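GH62 arabinofuranosidase (Podospora anserina, PDB 4N4B) probably removes terminal alpha-L-arabinofuranosyl groups from xylan as a secreted calcium-binding hydrolase of glycoside hydrolase family 62. Local coordinates at residues A104-W116 / H285-L298. Residues are numbered along the deposited sequence; the frame is centred on the assembly and turned at random.
Sequences APQVFWFAPHKLW and HGEIIRDGTVDEKL. With CA (calcium ion), chain B.
The guanidinium of Arg290 carries Leu298 CD1 over one face, off centre, and meets Val107 O and Glu287 OE1 at its edge, in its plane. Farther along, the branched Val294 offers a methyl, CG2, to the rim of the Trp116 ring, 3.7 Å from Trp116 CH2, while Trp109 CE3 lies over one face of that indole, off centre. The Phe110 ring has Pro112 CD over the centre of one face and Glu296 CB at its edge.

Arginine suits its place because two of its nitrogens grip a single atom end-on; Arg290 NH2 stands 2.9 Å from Val107 O, in the carbonyl plane, with NH1 beside it. Arg290 NH2 also makes a nearly straight salt bridge of 3.0 Å to Glu287 OE1, on the syn side but tilted out of the carboxylate plane. The bend at chi3 (-71°) turns the guanidinium into this slot. With an alanine here, Val107 O would probably lose both donors and Glu287 its charge partner.

Toward the hairpin the segments join by backbone: Trp109 N donates to Val294 O almost linearly, beside a single bridge near the end of strand 103-110. Glu296 is long enough to fold back at chi2 (-78°), which brings Glu296 OE1 to 3.0 Å from Ala111 N, approaching from above the carboxylate plane. The shorter Asp295 suits an Asx turn, its OD1 accepting from Lys297 N within the type I turn ending at Leu298.

At the other end His285 NE2 binds calcium at 2.2 Å, with five waters completing the shell. Water 1 lies 2.7 Å from Glu287 OE2 and within bonding distance of Pro105 O, which places Glu287 in the metal's second shell, with Arg290 behind it. The contact thus ties two blades of the five-bladed propeller beside the calcium site, and the neighbouring positive charges are likely to stabilise the ionised form of Glu287.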
loop_
_atom_site.group_PDB
_atom_site.type_symbol
_atom_site.label_atom_id
_atom_site.label_comp_id
_atom_site.label_asym_id
_atom_site.label_seq_id
_atom_site.Cartn_x
_atom_site.Cartn_y
_atom_site.Cartn_z
ATOM N N ALA A 104 -4.225 -4.836 4.861
ATOM C CA ALA A 104 -3.268 -4.047 4.076
ATOM C C ALA A 104 -2.575 -4.870 3.005
ATOM O O ALA A 104 -1.405 -5.264 3.098
ATOM C CB ALA A 104 -2.217 -3.378 5.009
ATOM N N PRO A 105 -3.331 -5.215 1.961
ATOM C CA PRO A 105 -2.896 -6.094 0.890
ATOM C C PRO A 105 -2.037 -5.409 -0.159
ATOM O O PRO A 105 -2.065 -4.186 -0.377
ATOM C CB PRO A 105 -4.169 -6.571 0.306
ATOM C CG PRO A 105 -5.070 -5.386 0.404
ATOM C CD PRO A 105 -4.717 -4.695 1.716
ATOM N N GLN A 106 -1.282 -6.263 -0.885
ATOM C CA GLN A 106 -0.467 -5.889 -2.053
ATOM C C GLN A 106 -0.622 -7.028 -3.059
ATOM O O GLN A 106 -0.358 -8.167 -2.722
ATOM C CB GLN A 106 1.008 -5.666 -1.732
ATOM C CG GLN A 106 1.846 -5.282 -2.903
ATOM C CD GLN A 106 3.317 -5.636 -2.718
ATOM O OE1 GLN A 106 3.673 -6.571 -1.987
ATOM N NE2 GLN A 106 4.142 -4.945 -3.479
ATOM N N VAL A 107 -1.029 -6.677 -4.291
ATOM C CA VAL A 107 -1.162 -7.685 -5.349
ATOM C C VAL A 107 -0.161 -7.518 -6.455
ATOM O O VAL A 107 0.079 -6.423 -6.904
ATOM C CB VAL A 107 -2.609 -7.713 -5.904
ATOM C CG1 VAL A 107 -2.970 -6.512 -6.721
ATOM C CG2 VAL A 107 -2.888 -9.010 -6.692
ATOM N N PHE A 108 0.357 -8.638 -6.949
ATOM C CA PHE A 108 1.237 -8.657 -8.137
ATOM C C PHE A 108 1.254 -10.047 -8.708
ATOM O O PHE A 108 1.018 -11.042 -8.042
ATOM C CB PHE A 108 2.673 -8.160 -7.778
ATOM C CG PHE A 108 3.334 -8.950 -6.719
ATOM C CD1 PHE A 108 4.132 -10.040 -6.950
ATOM C CD2 PHE A 108 3.200 -8.542 -5.380
ATOM C CE1 PHE A 108 4.730 -10.756 -5.933
ATOM C CE2 PHE A 108 3.751 -9.277 -4.346
ATOM C CZ PHE A 108 4.503 -10.389 -4.636
ATOM N N TRP A 109 1.598 -10.084 -10.006
ATOM C CA TRP A 109 1.856 -11.389 -10.698
ATOM C C TRP A 109 3.279 -11.803 -10.448
ATOM O O TRP A 109 4.190 -11.021 -10.681
ATOM C CB TRP A 109 1.626 -11.149 -12.200
ATOM C CG TRP A 109 1.880 -12.342 -13.101
ATOM C CD1 TRP A 109 2.915 -12.390 -14.003
ATOM C CD2 TRP A 109 1.128 -13.509 -13.203
ATOM N NE1 TRP A 109 2.785 -13.543 -14.689
ATOM C CE2 TRP A 109 1.741 -14.279 -14.269
ATOM C CE3 TRP A 109 -0.012 -13.975 -12.623
ATOM C CZ2 TRP A 109 1.157 -15.444 -14.730
ATOM C CZ3 TRP A 109 -0.569 -15.190 -13.036
ATOM C CH2 TRP A 109 0.084 -15.937 -14.067
ATOM N N PHE A 110 3.481 -13.025 -9.978
ATOM C CA PHE A 110 4.878 -13.506 -9.765
ATOM C C PHE A 110 5.180 -14.443 -10.943
ATOM O O PHE A 110 4.728 -15.611 -10.998
ATOM C CB PHE A 110 5.009 -14.188 -8.446
ATOM C CG PHE A 110 6.436 -14.555 -8.134
ATOM C CD1 PHE A 110 7.369 -13.602 -7.896
ATOM C CD2 PHE A 110 6.835 -15.907 -8.059
ATOM C CE1 PHE A 110 8.691 -13.917 -7.638
ATOM C CE2 PHE A 110 8.124 -16.224 -7.816
ATOM C CZ PHE A 110 9.075 -15.263 -7.653
ATOM N N ALA A 111 5.883 -13.844 -11.881
ATOM C CA ALA A 111 6.068 -14.521 -13.193
ATOM C C ALA A 111 6.778 -15.886 -13.082
ATOM O O ALA A 111 6.249 -16.808 -13.725
ATOM C CB ALA A 111 6.760 -13.547 -14.130
ATOM N N PRO A 112 7.696 -16.091 -12.184
ATOM C CA PRO A 112 8.308 -17.465 -12.095
ATOM C C PRO A 112 7.360 -18.549 -11.766
ATOM O O PRO A 112 7.619 -19.706 -11.995
ATOM C CB PRO A 112 9.455 -17.262 -11.059
ATOM C CG PRO A 112 9.814 -15.804 -11.201
ATOM C CD PRO A 112 8.479 -15.130 -11.432
ATOM N N HIS A 113 6.253 -18.282 -11.049
ATOM C CA HIS A 113 5.341 -19.264 -10.638
ATOM C C HIS A 113 4.006 -19.271 -11.438
ATOM O O HIS A 113 3.166 -20.150 -11.212
ATOM C CB HIS A 113 4.966 -19.071 -9.166
ATOM C CG HIS A 113 6.081 -19.354 -8.224
ATOM N ND1 HIS A 113 6.038 -19.063 -6.890
ATOM C CD2 HIS A 113 7.316 -19.917 -8.451
ATOM C CE1 HIS A 113 7.147 -19.494 -6.298
ATOM N NE2 HIS A 113 7.910 -20.075 -7.234
ATOM N N LYS A 114 3.837 -18.278 -12.273
ATOM C CA LYS A 114 2.618 -18.032 -12.965
ATOM C C LYS A 114 1.387 -18.101 -12.044
ATOM O O LYS A 114 0.386 -18.723 -12.158
ATOM C CB LYS A 114 2.410 -19.053 -14.113
ATOM C CG LYS A 114 3.449 -18.797 -15.189
ATOM C CD LYS A 114 3.158 -19.886 -16.229
ATOM C CE LYS A 114 4.363 -20.288 -17.079
ATOM N NZ LYS A 114 4.950 -19.133 -17.803
ATOM N N LEU A 115 1.543 -17.317 -10.944
ATOM C CA LEU A 115 0.518 -17.146 -9.896
ATOM C C LEU A 115 0.547 -15.689 -9.484
ATOM O O LEU A 115 1.557 -14.998 -9.436
ATOM C CB LEU A 115 0.829 -17.944 -8.657
ATOM C CG LEU A 115 0.702 -19.466 -8.704
ATOM C CD1 LEU A 115 1.274 -20.090 -7.439
ATOM C CD2 LEU A 115 -0.710 -19.930 -9.001
ATOM N N TRP A 116 -0.706 -15.216 -9.207
ATOM C CA TRP A 116 -0.796 -13.946 -8.489
ATOM C C TRP A 116 -0.523 -14.231 -7.006
ATOM O O TRP A 116 -0.982 -15.212 -6.449
ATOM C CB TRP A 116 -2.237 -13.433 -8.604
ATOM C CG TRP A 116 -2.694 -13.131 -10.020
ATOM C CD1 TRP A 116 -3.337 -13.977 -10.838
ATOM C CD2 TRP A 116 -2.463 -11.914 -10.737
ATOM N NE1 TRP A 116 -3.544 -13.345 -12.052
ATOM C CE2 TRP A 116 -3.020 -12.087 -12.053
ATOM C CE3 TRP A 116 -1.844 -10.706 -10.444
ATOM C CZ2 TRP A 116 -2.955 -11.057 -13.015
ATOM C CZ3 TRP A 116 -1.787 -9.761 -11.391
ATOM C CH2 TRP A 116 -2.311 -9.950 -12.679
ATOM N N HIS A 285 -2.705 5.916 3.458
ATOM C CA HIS A 285 -2.364 4.625 2.868
ATOM C C HIS A 285 -3.012 4.382 1.505
ATOM O O HIS A 285 -4.157 4.175 1.402
ATOM C CB HIS A 285 -2.775 3.488 3.842
ATOM C CG HIS A 285 -2.077 2.181 3.596
ATOM N ND1 HIS A 285 -1.718 1.317 4.596
ATOM C CD2 HIS A 285 -1.763 1.560 2.441
ATOM C CE1 HIS A 285 -1.145 0.257 4.063
ATOM N NE2 HIS A 285 -1.143 0.386 2.755
ATOM N N GLY A 286 -2.169 4.303 0.493
ATOM C CA GLY A 286 -2.611 4.076 -0.867
ATOM C C GLY A 286 -1.576 3.373 -1.733
ATOM O O GLY A 286 -0.633 2.853 -1.269
ATOM N N GLU A 287 -1.803 3.438 -3.033
ATOM C CA GLU A 287 -0.926 2.775 -4.017
ATOM C C GLU A 287 -1.062 3.464 -5.354
ATOM O O GLU A 287 -2.142 3.889 -5.724
ATOM C CB GLU A 287 -1.221 1.295 -4.177
ATOM C CG GLU A 287 -0.219 0.315 -3.543
ATOM C CD GLU A 287 -0.398 -1.145 -3.923
ATOM O OE1 GLU A 287 -0.685 -1.378 -5.161
ATOM O OE2 GLU A 287 -0.344 -2.014 -3.033
ATOM N N ILE A 288 0.067 3.512 -6.113
ATOM C CA ILE A 288 0.037 3.960 -7.504
ATOM C C ILE A 288 -0.637 2.915 -8.402
ATOM O O ILE A 288 -0.344 1.702 -8.272
ATOM C CB ILE A 288 1.476 4.284 -7.944
ATOM C CG1 ILE A 288 2.080 5.441 -7.151
ATOM C CG2 ILE A 288 1.525 4.541 -9.491
ATOM C CD1 ILE A 288 3.515 5.852 -7.517
ATOM N N ILE A 289 -1.456 3.368 -9.311
ATOM C CA ILE A 289 -2.059 2.439 -10.220
ATOM C C ILE A 289 -0.984 1.855 -11.147
ATOM O O ILE A 289 -0.377 2.524 -11.868
ATOM C CB ILE A 289 -3.169 3.093 -11.043
ATOM C CG1 ILE A 289 -4.277 3.658 -10.151
ATOM C CG2 ILE A 289 -3.772 2.050 -11.951
ATOM C CD1 ILE A 289 -5.427 4.257 -10.936
ATOM N N ARG A 290 -0.782 0.568 -11.057
ATOM C CA ARG A 290 0.165 -0.099 -11.919
ATOM C C ARG A 290 -0.569 -0.670 -13.124
ATOM O O ARG A 290 -1.462 -1.397 -13.048
ATOM C CB ARG A 290 0.908 -1.217 -11.157
ATOM C CG ARG A 290 1.997 -0.696 -10.241
ATOM C CD ARG A 290 2.442 -1.784 -9.274
ATOM N NE ARG A 290 1.486 -2.143 -8.220
ATOM C CZ ARG A 290 1.086 -3.354 -7.939
ATOM N NH1 ARG A 290 1.465 -4.401 -8.627
ATOM N NH2 ARG A 290 0.237 -3.543 -6.964
ATOM N N ASP A 291 -0.084 -0.249 -14.261
ATOM C CA ASP A 291 -0.569 -0.765 -15.519
ATOM C C ASP A 291 0.597 -1.475 -16.237
ATOM O O ASP A 291 1.572 -1.807 -15.648
ATOM C CB ASP A 291 -1.277 0.298 -16.307
ATOM C CG ASP A 291 -0.412 1.533 -16.574
ATOM O OD1 ASP A 291 0.800 1.421 -16.550
ATOM O OD2 ASP A 291 -0.972 2.627 -16.709
ATOM N N GLY A 292 0.414 -1.801 -17.472
ATOM C CA GLY A 292 1.441 -2.514 -18.144
ATOM C C GLY A 292 1.784 -3.822 -17.527
ATOM O O GLY A 292 0.965 -4.657 -17.253
ATOM N N THR A 293 3.074 -4.010 -17.383
ATOM C CA THR A 293 3.321 -5.269 -16.397
ATOM C C THR A 293 2.962 -4.985 -14.874
ATOM O O THR A 293 2.853 -3.858 -14.408
ATOM C CB THR A 293 4.800 -5.626 -16.591
ATOM O OG1 THR A 293 4.995 -6.231 -17.881
ATOM C CG2 THR A 293 5.247 -6.573 -15.527
ATOM N N VAL A 294 2.301 -5.994 -14.436
ATOM C CA VAL A 294 1.769 -5.959 -13.107
ATOM C C VAL A 294 2.466 -7.043 -12.303
ATOM O O VAL A 294 1.916 -7.613 -11.505
ATOM C CB VAL A 294 0.259 -6.017 -13.116
ATOM C CG1 VAL A 294 -0.338 -4.723 -13.654
ATOM C CG2 VAL A 294 -0.243 -7.188 -13.906
ATOM N N ASP A 295 3.721 -7.266 -12.628
ATOM C CA ASP A 295 4.529 -8.309 -12.027
ATOM C C ASP A 295 5.378 -7.849 -10.825
ATOM O O ASP A 295 5.255 -6.765 -10.343
ATOM C CB ASP A 295 5.366 -9.037 -13.106
ATOM C CG ASP A 295 6.559 -8.235 -13.590
ATOM O OD1 ASP A 295 6.891 -7.161 -13.107
ATOM O OD2 ASP A 295 7.169 -8.709 -14.531
ATOM N N GLU A 296 6.202 -8.774 -10.362
ATOM C CA GLU A 296 6.987 -8.595 -9.173
ATOM C C GLU A 296 8.030 -7.500 -9.197
ATOM O O GLU A 296 8.598 -7.268 -8.186
ATOM C CB GLU A 296 7.620 -9.939 -8.724
ATOM C CG GLU A 296 8.788 -10.448 -9.562
ATOM C CD GLU A 296 8.444 -11.112 -10.885
ATOM O OE1 GLU A 296 7.316 -11.288 -11.216
ATOM O OE2 GLU A 296 9.412 -11.501 -11.521
ATOM N N LYS A 297 8.311 -6.908 -10.356
ATOM C CA LYS A 297 9.214 -5.804 -10.362
ATOM C C LYS A 297 8.611 -4.450 -9.952
ATOM O O LYS A 297 9.312 -3.519 -9.685
ATOM C CB LYS A 297 9.817 -5.597 -11.782
ATOM C CG LYS A 297 10.654 -6.829 -12.263
ATOM C CD LYS A 297 11.609 -6.488 -13.375
ATOM C CE LYS A 297 12.675 -7.611 -13.433
ATOM N NZ LYS A 297 11.959 -8.800 -13.878
ATOM N N LEU A 298 7.261 -4.449 -9.802
ATOM C CA LEU A 298 6.526 -3.236 -9.227
ATOM C C LEU A 298 6.921 -1.974 -9.985
ATOM O O LEU A 298 7.165 -0.889 -9.492
ATOM C CB LEU A 298 6.783 -3.075 -7.700
ATOM C CG LEU A 298 5.920 -3.906 -6.784
ATOM C CD1 LEU A 298 4.491 -3.437 -6.861
ATOM C CD2 LEU A 298 5.973 -5.418 -6.951
HETATM CA CA CA B . -0.287 -0.932 1.196
HETATM O O HOH W 1 0.274 -2.250 -0.388
HETATM O O HOH W 2 -2.125 -2.143 1.382
HETATM O O HOH W 3 -1.345 0.250 -0.315
HETATM O O HOH W 4 1.242 0.468 0.923
HETATM O O HOH W 5 0.658 -1.956 2.610
#